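Local coordinates for protein design 2L4HC2_11 (Synthetic construct, PDB 5J2L) that self-assembles as a computationally designed homodimer of helical hairpins, in which buried hydrogen-bond networks set the specificity of pairing, at the interface of chains A and B. Numbering follows the deposited sequence. Chains: chain A/B, protein design 2L4HC2_11.

The interface of chains A and B. Residues chain A 64, 67-68, 71; chain B 18, 21-22, 67.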
# COMPACT_ATOMS: atom_id res chain seq x y z
N SER A 64 0.89 5.09 -2.76
CA SER A 64 0.83 4.76 -4.16
C SER A 64 0.89 6.03 -5.02
O SER A 64 1.68 6.10 -5.96
CB SER A 64 -0.43 3.96 -4.41
OG SER A 64 -0.57 3.63 -5.75
N LEU A 67 4.30 7.55 -4.96
CA LEU A 67 5.27 6.83 -5.77
C LEU A 67 5.04 7.14 -7.24
O LEU A 67 6.00 7.23 -8.00
CB LEU A 67 5.18 5.32 -5.52
CG LEU A 67 5.61 4.88 -4.12
CD1 LEU A 67 5.47 3.37 -3.99
CD2 LEU A 67 7.03 5.37 -3.87
N ARG A 68 3.78 7.33 -7.62
CA ARG A 68 3.44 7.67 -9.00
C ARG A 68 4.11 8.98 -9.38
O ARG A 68 4.68 9.10 -10.47
CB ARG A 68 1.92 7.72 -9.17
CG ARG A 68 1.41 7.96 -10.58
CD ARG A 68 -0.09 7.85 -10.63
NE ARG A 68 -0.52 6.50 -10.25
CZ ARG A 68 -0.51 5.42 -11.07
NH1 ARG A 68 -0.16 5.52 -12.33
NH2 ARG A 68 -0.86 4.22 -10.63
N ILE A 71 7.87 8.51 -9.81
CA ILE A 71 8.12 7.88 -11.09
C ILE A 71 8.04 8.89 -12.23
O ILE A 71 8.91 8.89 -13.10
CB ILE A 71 7.18 6.70 -11.32
CG1 ILE A 71 7.55 5.57 -10.34
CG2 ILE A 71 7.25 6.25 -12.77
CD1 ILE A 71 6.53 4.46 -10.27
N LEU B 18 3.10 -0.75 -10.07
CA LEU B 18 2.35 0.20 -9.29
C LEU B 18 0.89 0.18 -9.77
O LEU B 18 -0.03 0.24 -8.97
CB LEU B 18 2.94 1.62 -9.40
CG LEU B 18 2.33 2.68 -8.46
CD1 LEU B 18 2.61 2.27 -7.01
CD2 LEU B 18 2.92 4.05 -8.75
N GLN B 21 -0.82 -2.81 -8.27
CA GLN B 21 -1.27 -2.76 -6.88
C GLN B 21 -2.38 -1.75 -6.71
O GLN B 21 -3.24 -1.94 -5.86
CB GLN B 21 -0.16 -2.47 -5.86
CG GLN B 21 0.46 -1.12 -5.95
CD GLN B 21 -0.38 -0.01 -5.33
OE1 GLN B 21 -1.16 -0.13 -4.38
NE2 GLN B 21 -0.19 1.14 -5.95
N ARG B 22 -2.39 -0.69 -7.52
CA ARG B 22 -3.48 0.27 -7.48
C ARG B 22 -4.79 -0.47 -7.72
O ARG B 22 -5.75 -0.36 -6.95
CB ARG B 22 -3.25 1.38 -8.51
CG ARG B 22 -4.33 2.45 -8.61
CD ARG B 22 -3.91 3.49 -9.59
NE ARG B 22 -4.95 4.46 -9.84
CZ ARG B 22 -4.91 5.35 -10.86
NH1 ARG B 22 -3.88 5.35 -11.67
NH2 ARG B 22 -5.90 6.20 -11.04
N LEU B 67 4.43 -2.49 -2.48
CA LEU B 67 4.90 -1.11 -2.47
C LEU B 67 6.34 -1.01 -1.97
O LEU B 67 7.11 -0.22 -2.49
CB LEU B 67 3.96 -0.23 -1.65
CG LEU B 67 2.59 0.01 -2.28
CD1 LEU B 67 1.69 0.73 -1.29
CD2 LEU B 67 2.78 0.84 -3.54
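This patch belongs to the helical-bundle interface of a designed homodimer, where helix 46-80 of chain A packs on helices 7-41 and 46-80 of chain B. In a polar contact, the amide NE2 of B:Gln21 donates to the hydroxyl OG of A:Ser64 at 2.5 Å, bent to 139° at the hydrogen, with OG close to the amide plane. B:Gln21 starts between its backbone N and carbonyl carbon (chi1 66°) and bends again at chi2, which turns the amide toward helix 46-80 of A. A weak bond from NE2 to the carbonyl O of B:Leu18, 3.2 Å, may help to steady it. A leucine at B:Gln21 would probably leave the A:Ser64 hydroxyl without this donor and put an apolar branch against it. CD1 of B:Leu18 lies beside the hydroxyl, 3.7 Å from OG of A:Ser64. Its CD2 packs on A:Arg68, 3.7 Å from CA, and meets CD1 of A:Ile71 at 3.9 Å. Deeper in the bundle, CD1 of A:Leu67 touches CD2 of B:Leu67 at 3.7 Å. A:Arg68 bends at chi3, and CD2 of B:Leu18 lies under one guanidinium face, off toward its rim. NH1 of B:Arg22 sits over the opposite face, 3.4 Å from CZ of A:Arg68. The two arginines cross at about a right angle, planes 62° apart, and their like charges probably gain little from each other. The patch combines aliphatic packing with a directional polar bond, which probably helps fix pairing and register.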